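Local coordinates for protein BugD (PDB 2F5X) that serves as a periplasmic solute-binding receptor that holds aspartic acid in its pocket, probably on behalf of a membrane transport system, at residues G28-N33 against T193-Q198; V111-I116 against L188-T193; Y208-L213 against P220-M225. One frame throughout, in Å; residues are numbered along the deposited sequence.

The three contacts run from the ligand cleft to the outer edge of one sheet. Interaction 2, wholly buried, is a regular antiparallel strand ladder. Interaction 1, partly buried, joins two helix starts through proline packing and an amide-to-carbonyl bond beside the bound aspartic acid. The two share T193, where strand 188-192 gives way to helix 193-201, and T114 OG1 and T196 OG1 lie 2.8 Å apart, a probable hydrogen bond. Interaction 3, also partly buried, adds a loop to strand 206-210 through two backbone bonds, apolar packing and a water. It touches interaction 2, with I115 N 2.9 Å from A209 O, another probable hydrogen bond. Interactions 1 and 3 do not touch.

Interaction 1: residues G28-N33 against T193-Q198; sequences GGPTDN and TTNTTQ. With ASP (aspartic acid), chain D.
The pyrrolidine ring of P30 packs over the side chain of N195, with P30 CD 3.6 Å from N195 CB. On the T194 side, P30 CB comes within 3.1 Å of T194 OG1. The ring also meets the bound aspartic acid, P30 CD lying 3.4 Å from its OXT, and thus touches both ligand and protein. N195 CG is anti to the backbone N (chi1 -162°), which brings the amide carbon alongside the proline ring. Of the two amide ends, N195 ND2 bonds to D191 OD2, whereas OD1 faces a water.

Polar pairing centres on the carbonyl of T194. N33 ND2 donates to T194 O at 2.7 Å with an N-H...O angle of 147°, and the acceptor lies almost in the plane of the N33 amide. Within segment 193-198 itself, Q198 NE2 reaches T194 O at 3.2 Å, standing well above the carbonyl plane. The two amides, tip to tip with planes 50° apart, share T194 O, one from each face.

The arrangement belongs to the two-lobed fold of periplasmic binding proteins, in which ligand sits between lobes: helix 30-46, with G29 at its N-cap position, starts on one side and helix 193-201 on the other. T31 lies in the first turn of its helix, and its backbone N donates to OXT of the aspartic acid at 3.1 Å; the helix start would probably stabilise that negative charge. The ligand's amino N in turn donates to T31 OG1 at 2.9 Å, and H239 NE2 is a further partner of this hydroxyl. Between the G28 carbonyl and the N195 amide, water 1 accepts from N33 ND2 and sits 2.8 Å from N195 OD1; it has more acceptors in reach than protons to give.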
ATOM      1  N   GLY A  28      -4.414 -12.093  -0.442  1.00 10.61           N
ATOM      2  CA  GLY A  28      -5.011 -11.945  -1.759  1.00 10.22           C
ATOM      3  C   GLY A  28      -5.094 -10.518  -2.275  1.00 10.01           C
ATOM      4  O   GLY A  28      -5.573 -10.290  -3.390  1.00 10.53           O
ATOM      5  N   GLY A  29      -4.655  -9.556  -1.462  1.00  9.18           N
ATOM      6  CA  GLY A  29      -4.691  -8.150  -1.837  1.00  8.79           C
ATOM      7  C   GLY A  29      -3.342  -7.658  -2.344  1.00  8.38           C
ATOM      8  O   GLY A  29      -2.446  -8.451  -2.614  1.00  9.48           O
ATOM      9  N   PRO A  30      -3.205  -6.346  -2.489  1.00  7.97           N
ATOM     10  CA  PRO A  30      -2.041  -5.762  -3.178  1.00  8.00           C
ATOM     11  C   PRO A  30      -0.710  -6.057  -2.482  1.00  8.11           C
ATOM     12  O   PRO A  30       0.240  -6.493  -3.127  1.00  8.76           O
ATOM     13  CB  PRO A  30      -2.359  -4.264  -3.214  1.00  7.54           C
ATOM     14  CG  PRO A  30      -3.456  -4.042  -2.190  1.00  7.50           C
ATOM     15  CD  PRO A  30      -4.187  -5.336  -2.057  1.00  7.48           C
ATOM     16  N   THR A  31      -0.637  -5.828  -1.178  1.00  7.92           N
ATOM     17  CA  THR A  31       0.619  -6.044  -0.464  1.00  8.75           C
ATOM     18  C   THR A  31       0.948  -7.533  -0.375  1.00  8.60           C
ATOM     19  O   THR A  31       2.112  -7.924  -0.459  1.00  8.33           O
ATOM     20  CB  THR A  31       0.555  -5.390   0.918  1.00  8.85           C
ATOM     21  OG1 THR A  31       0.354  -3.984   0.746  1.00 11.34           O
ATOM     22  CG2 THR A  31       1.908  -5.472   1.640  1.00  9.67           C
ATOM     23  N   ASP A  32      -0.080  -8.359  -0.210  1.00  8.81           N
ATOM     24  CA  ASP A  32       0.109  -9.813  -0.235  1.00  9.07           C
ATOM     25  C   ASP A  32       0.685 -10.293  -1.576  1.00  9.40           C
ATOM     26  O   ASP A  32       1.549 -11.181  -1.617  1.00  9.06           O
ATOM     27  CB  ASP A  32      -1.223 -10.513   0.059  1.00  9.62           C
ATOM     28  CG  ASP A  32      -1.058 -11.998   0.266  1.00 10.41           C
ATOM     29  OD1 ASP A  32      -0.279 -12.398   1.170  1.00 11.71           O
ATOM     30  OD2 ASP A  32      -1.653 -12.834  -0.441  1.00 11.78           O
ATOM     31  N   ASN A  33       0.201  -9.704  -2.668  1.00  9.69           N
ATOM     32  CA  ASN A  33       0.688 -10.044  -4.007  1.00 10.33           C
ATOM     33  C   ASN A  33       2.179  -9.738  -4.133  1.00 10.03           C
ATOM     34  O   ASN A  33       2.942 -10.551  -4.654  1.00 10.41           O
ATOM     35  CB  ASN A  33      -0.103  -9.299  -5.089  1.00 10.91           C
ATOM     36  CG  ASN A  33      -1.526  -9.833  -5.256  1.00 12.35           C
ATOM     37  OD1 ASN A  33      -1.852 -10.931  -4.805  1.00 14.47           O
ATOM     38  ND2 ASN A  33      -2.372  -9.058  -5.925  1.00 14.00           N
ATOM     39  N   THR A 193      -2.660  -0.724  -8.116  1.00  8.33           N
ATOM     40  CA  THR A 193      -2.692  -1.510  -9.358  1.00  8.83           C
ATOM     41  C   THR A 193      -2.311  -2.985  -9.177  1.00  8.94           C
ATOM     42  O   THR A 193      -2.703  -3.825  -9.978  1.00  9.15           O
ATOM     43  CB  THR A 193      -1.826  -0.867 -10.468  1.00  8.99           C
ATOM     44  OG1 THR A 193      -0.471  -0.721 -10.012  1.00 10.06           O
ATOM     45  CG2 THR A 193      -2.301   0.558 -10.763  1.00  9.85           C
ATOM     46  N   THR A 194      -1.566  -3.303  -8.123  1.00  8.69           N
ATOM     47  CA  THR A 194      -1.246  -4.703  -7.812  1.00  8.66           C
ATOM     48  C   THR A 194      -2.488  -5.476  -7.377  1.00  9.18           C
ATOM     49  O   THR A 194      -2.459  -6.714  -7.302  1.00  9.95           O
ATOM     50  CB  THR A 194      -0.210  -4.775  -6.687  1.00  8.28           C
ATOM     51  OG1 THR A 194      -0.546  -3.788  -5.706  1.00  8.06           O
ATOM     52  CG2 THR A 194       1.182  -4.380  -7.198  1.00  8.72           C
ATOM     53  N   ASN A 195      -3.570  -4.754  -7.069  1.00  9.25           N
ATOM     54  CA  ASN A 195      -4.863  -5.389  -6.793  1.00  9.87           C
ATOM     55  C   ASN A 195      -5.945  -5.137  -7.849  1.00 10.10           C
ATOM     56  O   ASN A 195      -6.868  -5.960  -8.015  1.00 11.09           O
ATOM     57  CB  ASN A 195      -5.383  -4.990  -5.403  1.00  9.10           C
ATOM     58  CG  ASN A 195      -6.463  -5.933  -4.889  1.00 10.49           C
ATOM     59  OD1 ASN A 195      -6.293  -7.158  -4.904  1.00 12.86           O
ATOM     60  ND2 ASN A 195      -7.580  -5.368  -4.435  1.00 10.67           N
ATOM     61  N   THR A 196      -5.845  -4.019  -8.565  1.00  9.80           N
ATOM     62  CA  THR A 196      -6.947  -3.602  -9.438  1.00  9.57           C
ATOM     63  C   THR A 196      -6.747  -3.925 -10.912  1.00  9.65           C
ATOM     64  O   THR A 196      -7.720  -3.940 -11.661  1.00  9.74           O
ATOM     65  CB  THR A 196      -7.224  -2.095  -9.334  1.00  9.42           C
ATOM     66  OG1 THR A 196      -6.075  -1.370  -9.788  1.00  8.33           O
ATOM     67  CG2 THR A 196      -7.444  -1.660  -7.899  1.00  9.72           C
ATOM     68  N   THR A 197      -5.503  -4.150 -11.338  1.00 10.51           N
ATOM     69  CA  THR A 197      -5.216  -4.324 -12.769  1.00 11.70           C
ATOM     70  C   THR A 197      -6.103  -5.390 -13.398  1.00 12.26           C
ATOM     71  O   THR A 197      -6.726  -5.165 -14.425  1.00 12.10           O
ATOM     72  CB  THR A 197      -3.743  -4.699 -12.996  1.00 11.59           C
ATOM     73  OG1 THR A 197      -2.912  -3.611 -12.594  1.00 12.36           O
ATOM     74  CG2 THR A 197      -3.446  -4.835 -14.487  1.00 12.49           C
ATOM     75  N   GLN A 198      -6.106  -6.548 -12.747  1.00 13.52           N
ATOM     76  CA  GLN A 198      -6.883  -7.728 -13.080  1.00 14.95           C
ATOM     77  C   GLN A 198      -8.364  -7.381 -13.355  1.00 14.52           C
ATOM     78  O   GLN A 198      -8.947  -7.756 -14.395  1.00 15.06           O
ATOM     79  CB  GLN A 198      -6.732  -8.716 -11.885  1.00 15.59           C
ATOM     80  CG  GLN A 198      -5.232  -9.022 -11.412  1.00 18.90           C
ATOM     81  CD  GLN A 198      -4.659  -8.103 -10.294  1.00 21.17           C
ATOM     82  OE1 GLN A 198      -4.796  -6.892 -10.352  1.00 24.31           O
ATOM     83  NE2 GLN A 198      -3.979  -8.702  -9.302  1.00 19.97           N
TER
HETATM   84  N   ASP D 901      -2.136  -2.554   0.789  1.00  7.83           N
HETATM   85  CA  ASP D 901      -3.366  -2.993   1.512  1.00  7.79           C
HETATM   86  C   ASP D 901      -3.649  -4.472   1.295  1.00  8.12           C
HETATM   87  O   ASP D 901      -4.802  -4.922   1.431  1.00  8.63           O
HETATM   88  CB  ASP D 901      -4.568  -2.167   1.074  1.00  7.59           C
HETATM   89  CG  ASP D 901      -4.453  -0.722   1.483  1.00  7.57           C
HETATM   90  OD1 ASP D 901      -5.267   0.091   0.985  1.00  7.40           O
HETATM   91  OD2 ASP D 901      -3.582  -0.317   2.295  1.00  8.41           O
HETATM   92  OXT ASP D 901      -2.710  -5.203   0.978  1.00  8.21           O
HETATM   93  O   HOH W   1      -5.286  -9.391  -6.175  1.00 19.77           O

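Interaction 2: residues V111-I116 against L188-T193; sequences VPMTII and LMCDQT
An antiparallel pair inside the mixed sheet of this binding protein joins strands 102-117 and 188-192, the short segments running at 157° to one another. T114 and D191 form a hydrogen-bonded pair, T114 N donating to D191 O at 2.8 Å and D191 N returning to T114 O. I116 and M189 repeat the exchange, and T193 N reaches P112 O at 3.1 Å, which carries the pairing into the start of helix 193-201.

On the face of I115 and C190, I115 CD1 packs 3.7 Å from C190 SG, which is bonded to C154 in a disulfide. M113 CB also comes within 3.8 Å of C190 SG. The selenomethionine M113 bends at chi3, and its CE stands 3.4 Å from C190 O. On the other face, I116 and the selenomethionine M189 lie side by side pointing the same way, their CD1 and CE 3.9 Å apart.

Q192 OE1 accepts from the amino N of the bound aspartic acid. Its neighbours D191 and T193 carry the backbone bonds, and V111 crosses Q192 at about a right angle, V111 CG1 packing 3.6 Å from Q192 CB, consistent with the strand end setting the position of a ligand-binding amide.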
ATOM      1  N   VAL A 111       4.028   1.624  -5.890  1.00  9.04           N
ATOM      2  CA  VAL A 111       2.810   1.186  -6.591  1.00  8.83           C
ATOM      3  C   VAL A 111       1.830   2.339  -6.747  1.00  9.03           C
ATOM      4  O   VAL A 111       1.468   2.973  -5.758  1.00  9.43           O
ATOM      5  CB  VAL A 111       2.127   0.012  -5.833  1.00  8.58           C
ATOM      6  CG1 VAL A 111       0.967  -0.604  -6.646  1.00  8.30           C
ATOM      7  CG2 VAL A 111       3.165  -1.070  -5.489  1.00  8.62           C
ATOM      8  N   PRO A 112       1.365   2.593  -7.971  1.00  8.93           N
ATOM      9  CA  PRO A 112       0.374   3.650  -8.191  1.00  9.15           C
ATOM     10  C   PRO A 112      -1.026   3.166  -7.842  1.00  9.16           C
ATOM     11  O   PRO A 112      -1.250   1.962  -7.666  1.00  8.90           O
ATOM     12  CB  PRO A 112       0.502   3.940  -9.692  1.00 10.07           C
ATOM     13  CG  PRO A 112       0.923   2.611 -10.296  1.00 10.14           C
ATOM     14  CD  PRO A 112       1.745   1.917  -9.229  1.00  9.12           C
HETATM   15  N   MSE A 113      -1.956   4.102  -7.722  1.00  8.81           N
HETATM   16  CA  MSE A 113      -3.336   3.748  -7.407  1.00  9.08           C
HETATM   17  C   MSE A 113      -4.322   4.121  -8.523  1.00  8.72           C
HETATM   18  O   MSE A 113      -4.036   4.988  -9.366  1.00  8.86           O
HETATM   19  CB  MSE A 113      -3.730   4.341  -6.055  1.00  8.30           C
HETATM   20  CG  MSE A 113      -2.775   3.897  -4.935  1.00 10.39           C
HETATM   21 SE   MSE A 113      -3.285   4.633  -3.252  1.00 13.62          SE
HETATM   22  CE  MSE A 113      -4.800   3.399  -2.908  1.00 10.57           C
ATOM     23  N   THR A 114      -5.460   3.431  -8.526  1.00  8.67           N
ATOM     24  CA  THR A 114      -6.551   3.675  -9.459  1.00  8.87           C
ATOM     25  C   THR A 114      -7.828   3.971  -8.696  1.00  9.09           C
ATOM     26  O   THR A 114      -8.147   3.270  -7.728  1.00  8.92           O
ATOM     27  CB  THR A 114      -6.821   2.422 -10.331  1.00  8.56           C
ATOM     28  OG1 THR A 114      -6.973   1.270  -9.479  1.00  9.03           O
ATOM     29  CG2 THR A 114      -5.610   2.108 -11.218  1.00  8.58           C
ATOM     30  N   ILE A 115      -8.557   4.994  -9.142  1.00  9.14           N
ATOM     31  CA  ILE A 115      -9.903   5.278  -8.639  1.00  9.75           C
ATOM     32  C   ILE A 115     -10.865   4.409  -9.438  1.00  9.07           C
ATOM     33  O   ILE A 115     -10.951   4.546 -10.656  1.00  8.74           O
ATOM     34  CB  ILE A 115     -10.267   6.777  -8.822  1.00 10.04           C
ATOM     35  CG1 ILE A 115      -9.235   7.696  -8.150  1.00 13.84           C
ATOM     36  CG2 ILE A 115     -11.727   7.066  -8.340  1.00 11.00           C
ATOM     37  CD1 ILE A 115      -9.426   7.891  -6.708  1.00 19.22           C
ATOM     38  N   ILE A 116     -11.562   3.507  -8.749  1.00  8.17           N
ATOM     39  CA  ILE A 116     -12.463   2.563  -9.402  1.00  8.50           C
ATOM     40  C   ILE A 116     -13.833   2.557  -8.729  1.00  8.22           C
ATOM     41  O   ILE A 116     -13.996   3.044  -7.605  1.00  7.75           O
ATOM     42  CB  ILE A 116     -11.876   1.111  -9.408  1.00  7.89           C
ATOM     43  CG1 ILE A 116     -11.659   0.585  -7.973  1.00  8.37           C
ATOM     44  CG2 ILE A 116     -10.603   1.019 -10.261  1.00  9.15           C
ATOM     45  CD1 ILE A 116     -11.329  -0.919  -7.930  1.00  8.67           C
ATOM     46  N   LEU A 188     -17.401   2.739  -4.344  1.00  8.75           N
ATOM     47  CA  LEU A 188     -16.247   3.488  -4.846  1.00  9.01           C
ATOM     48  C   LEU A 188     -15.015   3.139  -4.023  1.00  9.23           C
ATOM     49  O   LEU A 188     -15.128   2.922  -2.820  1.00  9.12           O
ATOM     50  CB  LEU A 188     -16.574   4.981  -4.683  1.00  9.38           C
ATOM     51  CG  LEU A 188     -15.591   6.054  -5.133  1.00 10.11           C
ATOM     52  CD1 LEU A 188     -15.465   6.040  -6.667  1.00 12.21           C
ATOM     53  CD2 LEU A 188     -16.074   7.408  -4.623  1.00 12.56           C
HETATM   54  N   MSE A 189     -13.843   3.066  -4.663  1.00  9.06           N
HETATM   55  CA  MSE A 189     -12.608   2.776  -3.933  1.00  9.47           C
HETATM   56  C   MSE A 189     -11.392   3.310  -4.669  1.00  9.38           C
HETATM   57  O   MSE A 189     -11.364   3.330  -5.892  1.00  9.33           O
HETATM   58  CB  MSE A 189     -12.458   1.254  -3.788  1.00  9.95           C
HETATM   59  CG  MSE A 189     -11.230   0.799  -3.039  1.00 11.75           C
HETATM   60 SE   MSE A 189     -11.412  -1.060  -2.500  1.00 14.70          SE
HETATM   61  CE  MSE A 189     -11.116  -2.028  -4.180  1.00 13.69           C
ATOM     62  N   CYS A 190     -10.380   3.723  -3.914  1.00  9.28           N
ATOM     63  CA  CYS A 190      -9.051   3.939  -4.477  1.00  9.70           C
ATOM     64  C   CYS A 190      -8.175   2.805  -4.016  1.00  9.08           C
ATOM     65  O   CYS A 190      -8.105   2.531  -2.821  1.00  9.45           O
ATOM     66  CB  CYS A 190      -8.462   5.251  -3.975  1.00 10.68           C
ATOM     67  SG  CYS A 190      -6.957   5.808  -4.828  1.00 15.41           S
ATOM     68  N   ASP A 191      -7.505   2.137  -4.950  1.00  8.41           N
ATOM     69  CA  ASP A 191      -6.771   0.904  -4.610  1.00  8.10           C
ATOM     70  C   ASP A 191      -5.549   0.774  -5.532  1.00  8.38           C
ATOM     71  O   ASP A 191      -5.479   1.429  -6.584  1.00  8.68           O
ATOM     72  CB  ASP A 191      -7.756  -0.277  -4.686  1.00  8.24           C
ATOM     73  CG  ASP A 191      -7.173  -1.618  -4.230  1.00  7.93           C
ATOM     74  OD1 ASP A 191      -6.127  -1.704  -3.537  1.00  7.81           O
ATOM     75  OD2 ASP A 191      -7.777  -2.671  -4.512  1.00  9.38           O
ATOM     76  N   GLN A 192      -4.572  -0.022  -5.116  1.00  8.36           N
ATOM     77  CA  GLN A 192      -3.305  -0.150  -5.844  1.00  7.69           C
ATOM     78  C   GLN A 192      -3.438  -1.029  -7.071  1.00  8.14           C
ATOM     79  O   GLN A 192      -4.232  -1.970  -7.063  1.00  8.44           O
ATOM     80  CB  GLN A 192      -2.240  -0.721  -4.928  1.00  7.69           C
ATOM     81  CG  GLN A 192      -1.886   0.209  -3.768  1.00  7.65           C
ATOM     82  CD  GLN A 192      -1.266  -0.570  -2.638  1.00  8.12           C
ATOM     83  OE1 GLN A 192      -1.914  -0.830  -1.616  1.00 11.76           O
ATOM     84  NE2 GLN A 192      -0.034  -0.974  -2.823  1.00  8.26           N
ATOM     85  N   THR A 193      -2.660  -0.724  -8.116  1.00  8.33           N
ATOM     86  CA  THR A 193      -2.692  -1.510  -9.358  1.00  8.83           C
ATOM     87  C   THR A 193      -2.311  -2.985  -9.177  1.00  8.94           C
ATOM     88  O   THR A 193      -2.703  -3.825  -9.978  1.00  9.15           O
ATOM     89  CB  THR A 193      -1.826  -0.867 -10.468  1.00  8.99           C
ATOM     90  OG1 THR A 193      -0.471  -0.721 -10.012  1.00 10.06           O
ATOM     91  CG2 THR A 193      -2.301   0.558 -10.763  1.00  9.85           C
TER

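Interaction 3: residues Y208-L213 against P220-M225; sequences YAVTSL and PDLPTM
Y208 presents its backbone O to the ring of P223, whose CD lies 3.3 Å away, at the point where a loop bridges the edge of strand 206-210. The strand's pairing with 102-117 supplies other backbone bonds, A209 and Y208 to I115. On this side the touching parts run at 64° to one another and a single bridge forms, V210 with T224, which makes the loop a short local extension of the sheet.

A209 follows, its CB packed 3.7 Å from the selenium of M225, a selenomethionine bent at chi2 and chi3. The backbone N of A209 is buried and has no hydrogen-bond partner in the model. V210 makes both bonds of the bridge: its N donates to P223 O at 2.8 Å, and its O accepts from M225 N at 2.9 Å. M225 N lies almost on the line of the V210 carbonyl (174°), though the bond bends at the hydrogen (145°). V210 CG1 lies anti to the carbonyl carbon and meets L222 CB at 3.9 Å, the two side chains crossing at about a right angle.

Past the bridge, T211 turns to other partners, its OG1 bonding to V235 O and M113 N. S212 O then lies 3.4 Å from T224 CG2. At L213 the link is through water: water 2 donates to L213 O and also bonds T224 OG1, 2.7 Å from each, while that hydroxyl is further paired with E227 N.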
ATOM      1  N   TYR A 208     -11.472   5.073 -13.519  1.00  9.65           N
ATOM      2  CA  TYR A 208     -11.597   6.506 -13.826  1.00  9.72           C
ATOM      3  C   TYR A 208     -10.295   7.285 -13.964  1.00  9.64           C
ATOM      4  O   TYR A 208     -10.192   8.187 -14.796  1.00  9.37           O
ATOM      5  CB  TYR A 208     -12.480   7.181 -12.778  1.00  9.70           C
ATOM      6  CG  TYR A 208     -13.872   6.599 -12.734  1.00  9.46           C
ATOM      7  CD1 TYR A 208     -14.847   6.998 -13.654  1.00  9.52           C
ATOM      8  CD2 TYR A 208     -14.215   5.640 -11.781  1.00  9.82           C
ATOM      9  CE1 TYR A 208     -16.138   6.468 -13.610  1.00  8.95           C
ATOM     10  CE2 TYR A 208     -15.495   5.097 -11.739  1.00  8.46           C
ATOM     11  CZ  TYR A 208     -16.447   5.510 -12.659  1.00  8.47           C
ATOM     12  OH  TYR A 208     -17.709   4.967 -12.607  1.00  8.63           O
ATOM     13  N   ALA A 209      -9.309   6.953 -13.141  1.00  9.87           N
ATOM     14  CA  ALA A 209      -8.094   7.755 -13.069  1.00  9.72           C
ATOM     15  C   ALA A 209      -7.008   7.040 -12.290  1.00  9.73           C
ATOM     16  O   ALA A 209      -7.290   6.132 -11.508  1.00 10.35           O
ATOM     17  CB  ALA A 209      -8.389   9.107 -12.404  1.00  9.72           C
ATOM     18  N   VAL A 210      -5.772   7.484 -12.489  1.00 10.28           N
ATOM     19  CA  VAL A 210      -4.631   6.982 -11.720  1.00 10.19           C
ATOM     20  C   VAL A 210      -4.024   8.110 -10.883  1.00 10.47           C
ATOM     21  O   VAL A 210      -4.271   9.283 -11.160  1.00 10.26           O
ATOM     22  CB  VAL A 210      -3.555   6.352 -12.637  1.00  9.99           C
ATOM     23  CG1 VAL A 210      -4.119   5.101 -13.320  1.00 11.42           C
ATOM     24  CG2 VAL A 210      -3.046   7.374 -13.683  1.00 10.10           C
ATOM     25  N   THR A 211      -3.242   7.756  -9.864  1.00 10.16           N
ATOM     26  CA  THR A 211      -2.690   8.751  -8.939  1.00 11.30           C
ATOM     27  C   THR A 211      -1.211   9.035  -9.167  1.00 11.97           C
ATOM     28  O   THR A 211      -0.570   9.709  -8.357  1.00 12.45           O
ATOM     29  CB  THR A 211      -2.877   8.299  -7.486  1.00 10.93           C
ATOM     30  OG1 THR A 211      -2.182   7.057  -7.300  1.00 10.57           O
ATOM     31  CG2 THR A 211      -4.349   7.986  -7.191  1.00 10.93           C
ATOM     32  N   SER A 212      -0.667   8.500 -10.255  1.00 12.93           N
ATOM     33  CA  SER A 212       0.718   8.758 -10.636  1.00 13.84           C
ATOM     34  C   SER A 212       0.861  10.113 -11.343  1.00 14.87           C
ATOM     35  O   SER A 212      -0.134  10.712 -11.750  1.00 14.65           O
ATOM     36  CB  SER A 212       1.228   7.620 -11.522  1.00 13.88           C
ATOM     37  OG  SER A 212       0.261   7.304 -12.508  1.00 13.94           O
ATOM     38  N   LEU A 213       2.102  10.596 -11.456  1.00 16.20           N
ATOM     39  CA  LEU A 213       2.400  11.871 -12.114  1.00 17.58           C
ATOM     40  C   LEU A 213       2.251  11.743 -13.631  1.00 17.74           C
ATOM     41  O   LEU A 213       1.850  12.685 -14.317  1.00 18.13           O
ATOM     42  CB  LEU A 213       3.815  12.349 -11.729  1.00 18.10           C
ATOM     43  CG  LEU A 213       4.429  13.623 -12.331  1.00 20.54           C
ATOM     44  CD1 LEU A 213       3.834  14.868 -11.699  1.00 22.18           C
ATOM     45  CD2 LEU A 213       5.950  13.616 -12.156  1.00 22.56           C
ATOM     46  N   PRO A 220      -3.125   2.522 -20.032  1.00 14.87           N
ATOM     47  CA  PRO A 220      -2.834   3.767 -20.754  1.00 15.32           C
ATOM     48  C   PRO A 220      -4.038   4.680 -20.998  1.00 15.47           C
ATOM     49  O   PRO A 220      -3.824   5.856 -21.281  1.00 16.34           O
ATOM     50  CB  PRO A 220      -2.240   3.275 -22.083  1.00 15.62           C
ATOM     51  CG  PRO A 220      -2.773   1.906 -22.260  1.00 15.53           C
ATOM     52  CD  PRO A 220      -2.926   1.336 -20.883  1.00 15.25           C
ATOM     53  N   ASP A 221      -5.257   4.165 -20.874  1.00 15.22           N
ATOM     54  CA  ASP A 221      -6.453   4.974 -21.110  1.00 15.12           C
ATOM     55  C   ASP A 221      -6.967   5.701 -19.876  1.00 14.06           C
ATOM     56  O   ASP A 221      -7.946   6.445 -19.959  1.00 13.98           O
ATOM     57  CB  ASP A 221      -7.572   4.123 -21.726  1.00 15.72           C
ATOM     58  CG  ASP A 221      -7.230   3.632 -23.118  1.00 18.33           C
ATOM     59  OD1 ASP A 221      -6.462   4.320 -23.832  1.00 22.12           O
ATOM     60  OD2 ASP A 221      -7.681   2.563 -23.591  1.00 22.09           O
ATOM     61  N   LEU A 222      -6.317   5.513 -18.732  1.00 13.40           N
ATOM     62  CA  LEU A 222      -6.752   6.207 -17.524  1.00 12.48           C
ATOM     63  C   LEU A 222      -5.955   7.486 -17.325  1.00 12.35           C
ATOM     64  O   LEU A 222      -4.721   7.442 -17.238  1.00 12.45           O
ATOM     65  CB  LEU A 222      -6.626   5.305 -16.292  1.00 11.87           C
ATOM     66  CG  LEU A 222      -7.379   3.962 -16.311  1.00 11.71           C
ATOM     67  CD1 LEU A 222      -7.149   3.226 -14.985  1.00 10.40           C
ATOM     68  CD2 LEU A 222      -8.874   4.130 -16.589  1.00 11.67           C
ATOM     69  N   PRO A 223      -6.648   8.624 -17.231  1.00 11.82           N
ATOM     70  CA  PRO A 223      -5.958   9.893 -17.001  1.00 11.97           C
ATOM     71  C   PRO A 223      -5.416   9.939 -15.584  1.00 11.75           C
ATOM     72  O   PRO A 223      -5.969   9.291 -14.672  1.00 11.02           O
ATOM     73  CB  PRO A 223      -7.072  10.940 -17.174  1.00 12.13           C
ATOM     74  CG  PRO A 223      -8.334  10.209 -16.790  1.00 11.76           C
ATOM     75  CD  PRO A 223      -8.117   8.791 -17.308  1.00 12.14           C
ATOM     76  N   THR A 224      -4.349  10.701 -15.389  1.00 11.75           N
ATOM     77  CA  THR A 224      -3.928  11.011 -14.027  1.00 11.64           C
ATOM     78  C   THR A 224      -4.915  11.986 -13.402  1.00 11.54           C
ATOM     79  O   THR A 224      -5.614  12.731 -14.104  1.00 11.30           O
ATOM     80  CB  THR A 224      -2.521  11.626 -13.974  1.00 11.42           C
ATOM     81  OG1 THR A 224      -2.540  12.918 -14.593  1.00 12.43           O
ATOM     82  CG2 THR A 224      -1.530  10.816 -14.799  1.00 11.87           C
HETATM   83  N   MSE A 225      -4.967  11.983 -12.080  1.00 11.44           N
HETATM   84  CA  MSE A 225      -5.763  12.978 -11.373  1.00 12.22           C
HETATM   85  C   MSE A 225      -5.189  14.372 -11.660  1.00 12.96           C
HETATM   86  O   MSE A 225      -5.932  15.339 -11.819  1.00 13.28           O
HETATM   87  CB  MSE A 225      -5.795  12.675  -9.877  1.00 11.76           C
HETATM   88  CG  MSE A 225      -6.622  11.446  -9.530  1.00 11.77           C
HETATM   89 SE   MSE A 225      -8.525  11.742  -9.850  1.00 13.98          SE
HETATM   90  CE  MSE A 225      -8.956  12.742  -8.240  1.00 14.37           C
TER
HETATM   91  O   HOH W   2      -0.271  14.171 -15.239  1.00 24.01           O